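Amino acid adenylation domain-containing protein (PDB 6ULY) probably selects an alpha-keto acid and activates it as an acyl adenylate for nonribosomal depsipeptide synthesis. Local coordinates at residues L63-S77 against W118-L132. Numbering follows the deposited sequence.
With SO4 (sulfate ion), chain I; SO4 (sulfate ion), chain J; SO4 (sulfate ion), chain D.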
loop_
_atom_site.group_PDB
_atom_site.type_symbol
_atom_site.label_atom_id
_atom_site.label_comp_id
_atom_site.label_asym_id
_atom_site.label_seq_id
_atom_site.Cartn_x
_atom_site.Cartn_y
_atom_site.Cartn_z
ATOM N N LEU A 63 11.170 -30.450 -18.684
ATOM C CA LEU A 63 9.996 -30.171 -17.867
ATOM C C LEU A 63 8.929 -29.385 -18.616
ATOM O O LEU A 63 7.896 -29.059 -18.025
ATOM C CB LEU A 63 10.414 -29.412 -16.605
ATOM C CG LEU A 63 11.349 -30.202 -15.686
ATOM C CD1 LEU A 63 11.926 -29.327 -14.587
ATOM C CD2 LEU A 63 10.620 -31.397 -15.090
ATOM N N GLY A 64 9.151 -29.075 -19.891
ATOM C CA GLY A 64 8.144 -28.447 -20.716
ATOM C C GLY A 64 8.271 -26.950 -20.875
ATOM O O GLY A 64 7.400 -26.340 -21.507
ATOM N N LEU A 65 9.326 -26.342 -20.343
ATOM C CA LEU A 65 9.448 -24.891 -20.380
ATOM C C LEU A 65 9.661 -24.406 -21.806
ATOM O O LEU A 65 10.546 -24.894 -22.515
ATOM C CB LEU A 65 10.599 -24.435 -19.489
ATOM C CG LEU A 65 10.244 -24.254 -18.013
ATOM C CD1 LEU A 65 9.531 -25.481 -17.467
ATOM C CD2 LEU A 65 11.493 -23.962 -17.200
ATOM N N LYS A 66 8.844 -23.441 -22.222
ATOM C CA LYS A 66 8.938 -22.827 -23.536
ATOM C C LYS A 66 9.413 -21.384 -23.400
ATOM O O LYS A 66 9.243 -20.750 -22.356
ATOM C CB LYS A 66 7.586 -22.867 -24.257
ATOM C CG LYS A 66 6.996 -24.266 -24.394
ATOM C CD LYS A 66 7.849 -25.157 -25.295
ATOM C CE LYS A 66 7.205 -26.524 -25.496
ATOM N NZ LYS A 66 7.924 -27.343 -26.512
ATOM N N ALA A 67 10.021 -20.874 -24.470
ATOM C CA ALA A 67 10.499 -19.497 -24.479
ATOM C C ALA A 67 9.371 -18.544 -24.100
ATOM O O ALA A 67 8.261 -18.634 -24.630
ATOM C CB ALA A 67 11.053 -19.146 -25.862
ATOM N N GLY A 68 9.661 -17.636 -23.167
ATOM C CA GLY A 68 8.680 -16.715 -22.640
ATOM C C GLY A 68 8.068 -17.138 -21.321
ATOM O O GLY A 68 7.537 -16.287 -20.597
ATOM N N ASP A 69 8.126 -18.426 -20.995
ATOM C CA ASP A 69 7.588 -18.895 -19.728
ATOM C C ASP A 69 8.372 -18.282 -18.571
ATOM O O ASP A 69 9.598 -18.138 -18.657
ATOM C CB ASP A 69 7.654 -20.420 -19.637
ATOM C CG ASP A 69 6.682 -21.106 -20.571
ATOM O OD1 ASP A 69 5.862 -20.405 -21.198
ATOM O OD2 ASP A 69 6.740 -22.349 -20.679
ATOM N N PRO A 70 7.707 -17.897 -17.486
ATOM C CA PRO A 70 8.433 -17.483 -16.284
ATOM C C PRO A 70 8.918 -18.684 -15.487
ATOM O O PRO A 70 8.378 -19.789 -15.567
ATOM C CB PRO A 70 7.386 -16.684 -15.499
ATOM C CG PRO A 70 6.092 -17.265 -15.921
ATOM C CD PRO A 70 6.256 -17.677 -17.355
ATOM N N VAL A 71 9.968 -18.440 -14.709
ATOM C CA VAL A 71 10.558 -19.443 -13.833
ATOM C C VAL A 71 10.802 -18.796 -12.480
ATOM O O VAL A 71 11.446 -17.745 -12.399
ATOM C CB VAL A 71 11.871 -20.007 -14.405
ATOM C CG1 VAL A 71 12.435 -21.075 -13.478
ATOM C CG2 VAL A 71 11.644 -20.557 -15.799
ATOM N N PHE A 72 10.304 -19.432 -11.425
ATOM C CA PHE A 72 10.320 -18.861 -10.083
ATOM C C PHE A 72 11.565 -19.350 -9.351
ATOM O O PHE A 72 11.664 -20.531 -9.004
ATOM C CB PHE A 72 9.046 -19.251 -9.339
ATOM C CG PHE A 72 8.670 -18.305 -8.239
ATOM C CD1 PHE A 72 7.774 -17.279 -8.476
ATOM C CD2 PHE A 72 9.207 -18.443 -6.967
ATOM C CE1 PHE A 72 7.417 -16.405 -7.470
ATOM C CE2 PHE A 72 8.848 -17.566 -5.953
ATOM C CZ PHE A 72 7.953 -16.548 -6.208
ATOM N N PHE A 73 12.508 -18.442 -9.106
ATOM C CA PHE A 73 13.762 -18.801 -8.458
ATOM C C PHE A 73 13.612 -18.790 -6.940
ATOM O O PHE A 73 13.112 -17.821 -6.361
ATOM C CB PHE A 73 14.876 -17.838 -8.871
ATOM C CG PHE A 73 15.454 -18.112 -10.235
ATOM C CD1 PHE A 73 14.733 -18.817 -11.188
ATOM C CD2 PHE A 73 16.728 -17.674 -10.557
ATOM C CE1 PHE A 73 15.268 -19.066 -12.433
ATOM C CE2 PHE A 73 17.269 -17.921 -11.801
ATOM C CZ PHE A 73 16.542 -18.621 -12.739
ATOM N N GLN A 74 14.075 -19.868 -6.298
ATOM C CA GLN A 74 14.086 -20.003 -4.836
ATOM C C GLN A 74 15.391 -20.714 -4.482
ATOM O O GLN A 74 15.427 -21.940 -4.349
ATOM C CB GLN A 74 12.862 -20.760 -4.336
ATOM C CG GLN A 74 11.586 -19.936 -4.338
ATOM C CD GLN A 74 11.582 -18.880 -3.253
ATOM O OE1 GLN A 74 11.084 -19.114 -2.152
ATOM N NE2 GLN A 74 12.144 -17.714 -3.554
ATOM N N PHE A 75 16.458 -19.935 -4.330
ATOM C CA PHE A 75 17.805 -20.468 -4.206
ATOM C C PHE A 75 18.457 -20.022 -2.908
ATOM O O PHE A 75 18.226 -18.908 -2.430
ATOM C CB PHE A 75 18.686 -20.032 -5.385
ATOM C CG PHE A 75 18.345 -20.716 -6.671
ATOM C CD1 PHE A 75 18.740 -22.023 -6.899
ATOM C CD2 PHE A 75 17.623 -20.056 -7.648
ATOM C CE1 PHE A 75 18.421 -22.659 -8.080
ATOM C CE2 PHE A 75 17.300 -20.687 -8.833
ATOM C CZ PHE A 75 17.699 -21.988 -9.051
ATOM N N SER A 76 19.262 -20.924 -2.343
ATOM C CA SER A 76 20.241 -20.585 -1.325
ATOM C C SER A 76 21.668 -20.627 -1.851
ATOM O O SER A 76 22.554 -20.024 -1.239
ATOM C CB SER A 76 20.125 -21.544 -0.131
ATOM O OG SER A 76 20.353 -22.885 -0.534
ATOM N N SER A 77 21.904 -21.304 -2.972
ATOM C CA SER A 77 23.238 -21.456 -3.536
ATOM C C SER A 77 23.439 -20.456 -4.667
ATOM O O SER A 77 22.662 -20.438 -5.628
ATOM C CB SER A 77 23.449 -22.878 -4.052
ATOM O OG SER A 77 24.499 -22.904 -5.004
ATOM N N TRP A 118 3.702 -15.858 -7.288
ATOM C CA TRP A 118 3.557 -17.160 -7.932
ATOM C C TRP A 118 2.218 -17.256 -8.653
ATOM O O TRP A 118 2.150 -17.696 -9.807
ATOM C CB TRP A 118 3.705 -18.258 -6.882
ATOM C CG TRP A 118 3.398 -19.638 -7.352
ATOM C CD1 TRP A 118 4.213 -20.462 -8.081
ATOM C CD2 TRP A 118 2.202 -20.382 -7.097
ATOM N NE1 TRP A 118 3.589 -21.665 -8.306
ATOM C CE2 TRP A 118 2.354 -21.643 -7.710
ATOM C CE3 TRP A 118 1.014 -20.103 -6.411
ATOM C CZ2 TRP A 118 1.364 -22.620 -7.662
ATOM C CZ3 TRP A 118 0.029 -21.075 -6.368
ATOM C CH2 TRP A 118 0.211 -22.319 -6.988
ATOM N N LYS A 119 1.143 -16.828 -7.988
ATOM C CA LYS A 119 -0.178 -16.841 -8.611
ATOM C C LYS A 119 -0.274 -15.816 -9.735
ATOM O O LYS A 119 -0.921 -16.067 -10.759
ATOM C CB LYS A 119 -1.251 -16.577 -7.552
ATOM C CG LYS A 119 -2.678 -16.667 -8.063
ATOM C CD LYS A 119 -3.684 -16.572 -6.916
ATOM C CE LYS A 119 -5.125 -16.630 -7.418
ATOM N NZ LYS A 119 -6.123 -16.559 -6.304
ATOM N N LEU A 120 0.353 -14.650 -9.564
ATOM C CA LEU A 120 0.321 -13.642 -10.618
ATOM C C LEU A 120 0.974 -14.157 -11.893
ATOM O O LEU A 120 0.550 -13.797 -12.999
ATOM C CB LEU A 120 1.018 -12.366 -10.146
ATOM C CG LEU A 120 0.842 -11.142 -11.048
ATOM C CD1 LEU A 120 -0.636 -10.768 -11.152
ATOM C CD2 LEU A 120 1.671 -9.966 -10.540
ATOM N N LEU A 121 1.997 -14.995 -11.760
ATOM C CA LEU A 121 2.712 -15.570 -12.892
ATOM C C LEU A 121 2.092 -16.875 -13.378
ATOM O O LEU A 121 2.724 -17.594 -14.157
ATOM C CB LEU A 121 4.176 -15.797 -12.510
ATOM C CG LEU A 121 4.960 -14.513 -12.231
ATOM C CD1 LEU A 121 6.207 -14.798 -11.415
ATOM C CD2 LEU A 121 5.327 -13.831 -13.536
ATOM N N GLU A 122 0.875 -17.194 -12.940
ATOM C CA GLU A 122 0.159 -18.387 -13.391
ATOM C C GLU A 122 0.947 -19.662 -13.081
ATOM O O GLU A 122 1.212 -20.490 -13.955
ATOM C CB GLU A 122 -0.172 -18.286 -14.882
ATOM C CG GLU A 122 -1.185 -17.191 -15.204
ATOM C CD GLU A 122 -1.516 -17.112 -16.681
ATOM O OE1 GLU A 122 -0.734 -17.644 -17.498
ATOM O OE2 GLU A 122 -2.561 -16.522 -17.028
ATOM N N HIS A 123 1.320 -19.816 -11.812
ATOM C CA HIS A 123 1.862 -21.067 -11.301
ATOM C C HIS A 123 3.086 -21.510 -12.092
ATOM O O HIS A 123 3.070 -22.583 -12.707
ATOM C CB HIS A 123 0.793 -22.159 -11.351
ATOM C CG HIS A 123 -0.524 -21.745 -10.773
ATOM N ND1 HIS A 123 -0.629 -20.913 -9.678
ATOM C CD2 HIS A 123 -1.792 -22.047 -11.140
ATOM C CE1 HIS A 123 -1.906 -20.724 -9.394
ATOM N NE2 HIS A 123 -2.631 -21.398 -10.267
ATOM N N PRO A 124 4.155 -20.725 -12.103
ATOM C CA PRO A 124 5.367 -21.138 -12.814
ATOM C C PRO A 124 6.140 -22.194 -12.040
ATOM O O PRO A 124 6.040 -22.317 -10.819
ATOM C CB PRO A 124 6.174 -19.841 -12.921
ATOM C CG PRO A 124 5.752 -19.052 -11.721
ATOM C CD PRO A 124 4.302 -19.395 -11.485
ATOM N N LEU A 125 6.928 -22.961 -12.787
ATOM C CA LEU A 125 7.838 -23.906 -12.160
ATOM C C LEU A 125 8.736 -23.169 -11.180
ATOM O O LEU A 125 9.312 -22.128 -11.511
ATOM C CB LEU A 125 8.684 -24.617 -13.220
ATOM C CG LEU A 125 9.876 -25.433 -12.703
ATOM C CD1 LEU A 125 9.395 -26.644 -11.920
ATOM C CD2 LEU A 125 10.780 -25.854 -13.850
ATOM N N ILE A 126 8.853 -23.705 -9.975
ATOM C CA ILE A 126 9.782 -23.175 -8.988
ATOM C C ILE A 126 11.092 -23.937 -9.113
ATOM O O ILE A 126 11.113 -25.173 -9.090
ATOM C CB ILE A 126 9.208 -23.276 -7.565
ATOM C CG1 ILE A 126 7.874 -22.519 -7.473
ATOM C CG2 ILE A 126 10.213 -22.727 -6.561
ATOM C CD1 ILE A 126 7.165 -22.664 -6.137
ATOM N N LEU A 127 12.180 -23.193 -9.269
ATOM C CA LEU A 127 13.520 -23.736 -9.416
ATOM C C LEU A 127 14.310 -23.381 -8.167
ATOM O O LEU A 127 14.300 -22.223 -7.735
ATOM C CB LEU A 127 14.189 -23.158 -10.663
ATOM C CG LEU A 127 15.136 -24.037 -11.468
ATOM C CD1 LEU A 127 14.467 -25.336 -11.871
ATOM C CD2 LEU A 127 15.594 -23.265 -12.691
ATOM N N THR A 128 14.993 -24.368 -7.591
ATOM C CA THR A 128 15.588 -24.196 -6.274
ATOM C C THR A 128 16.802 -25.110 -6.140
ATOM O O THR A 128 17.274 -25.696 -7.118
ATOM C CB THR A 128 14.548 -24.473 -5.179
ATOM O OG1 THR A 128 15.196 -24.542 -3.902
ATOM C CG2 THR A 128 13.821 -25.783 -5.449
ATOM N N ASP A 129 17.303 -25.215 -4.912
ATOM C CA ASP A 129 18.447 -26.033 -4.543
ATOM C C ASP A 129 18.007 -27.368 -3.959
ATOM O O ASP A 129 16.869 -27.539 -3.516
ATOM C CB ASP A 129 19.302 -25.316 -3.500
ATOM C CG ASP A 129 19.962 -24.096 -4.044
ATOM O OD1 ASP A 129 20.369 -24.134 -5.221
ATOM O OD2 ASP A 129 20.076 -23.102 -3.298
ATOM N N ASP A 130 18.950 -28.310 -3.921
ATOM C CA ASP A 130 18.711 -29.537 -3.173
ATOM C C ASP A 130 18.533 -29.244 -1.688
ATOM O O ASP A 130 17.735 -29.905 -1.014
ATOM C CB ASP A 130 19.863 -30.521 -3.393
ATOM C CG ASP A 130 19.788 -31.227 -4.740
ATOM O OD1 ASP A 130 18.680 -31.642 -5.142
ATOM O OD2 ASP A 130 20.840 -31.376 -5.394
ATOM N N SER A 131 19.250 -28.245 -1.168
ATOM C CA SER A 131 19.132 -27.871 0.236
ATOM C C SER A 131 17.800 -27.204 0.569
ATOM O O SER A 131 17.476 -27.077 1.754
ATOM C CB SER A 131 20.284 -26.938 0.623
ATOM O OG SER A 131 20.123 -25.658 0.036
ATOM N N LEU A 132 17.023 -26.781 -0.435
ATOM C CA LEU A 132 15.743 -26.123 -0.206
ATOM C C LEU A 132 14.542 -26.863 -0.773
ATOM O O LEU A 132 13.412 -26.541 -0.390
ATOM C CB LEU A 132 15.739 -24.713 -0.815
ATOM C CG LEU A 132 16.447 -23.584 -0.068
ATOM C CD1 LEU A 132 16.338 -22.302 -0.880
ATOM C CD2 LEU A 132 15.861 -23.385 1.321
HETATM S S SO4 I . 10.413 -22.614 -27.803
HETATM O O1 SO4 I . 10.143 -21.294 -28.314
HETATM O O2 SO4 I . 9.171 -23.244 -27.425
HETATM O O3 SO4 I . 11.277 -22.516 -26.655
HETATM O O4 SO4 I . 11.064 -23.380 -28.840
HETATM S S SO4 J . -4.589 -20.456 -5.669
HETATM O O1 SO4 J . -5.720 -21.289 -5.995
HETATM O O2 SO4 J . -5.075 -19.209 -5.125
HETATM O O3 SO4 J . -3.766 -21.110 -4.680
HETATM O O4 SO4 J . -3.807 -20.224 -6.870
HETATM S S SO4 D . 27.333 -21.582 -3.372
HETATM O O1 SO4 D . 26.389 -22.673 -3.382
HETATM O O2 SO4 D . 26.769 -20.423 -2.729
HETATM O O3 SO4 D . 27.673 -21.246 -4.726
HETATM O O4 SO4 D . 28.522 -21.955 -2.680
HETATM O O HOH W 1 7.073 -22.047 -15.579
#
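Asp129 OD2 is gripped by three donors of the facing loop, the backbone N of Ser76 and of Ser77 and the hydroxyl OG of Ser76. Ser76 N meets Asp129 OD2 at 2.5 Å, nearly along its C-O axis but with a bent N-H...O angle of 141°; Ser77 N comes from the syn side and Ser76 OG from the anti side. One oxygen thus holds the loop that leads from strand 70-74 to Ser77, the N-cap of helix 78-91. Asp129 OD1, buried without a polar partner, lies 3.2 Å from Phe75 CD1 at the ring edge. With CG anti to its carbonyl carbon (chi1 -72°), Phe75 brings one ring face over strand 125-128, where Thr128 CA makes a CH-pi contact.

Upstream, the two strands pair in parallel. Phe72 N donates to Leu125 O at 2.9 Å and Phe72 O receives Leu127 N; Leu127 likewise bonds both ways, taking Gln74 N on its own O. At the start of the pairing, where Pro70 O and Leu125 N are 4.5 Å apart, a water bridges them, donating to Pro70 O and accepting from Leu125 N. Alternation sorts the apolar groups: Val71 CG1 meets Leu127 CB on one face, and on the other Phe72 CB touches Ile126 CG1 at 3.9 Å. The Phe72 ring, swung anti to its backbone N (chi1 -155°), has Leu121 CD1 at its edge, while Phe72 CE1 comes to 4.2 Å from Trp118 CB, at the backbone end of that residue.

This is structural packing, away from the adenylate pocket, within the alternating helix-strand layout of an AMP-binding (ANL) enzyme. The pair lies toward one side of a mixed sheet, 125-128 beside the outermost strand 150-152 and 70-74 beside 94-97. Helix 109-120 covers Phe72 through Leu114 and Ala117, and helix 78-91 packs on Phe73 and Phe75.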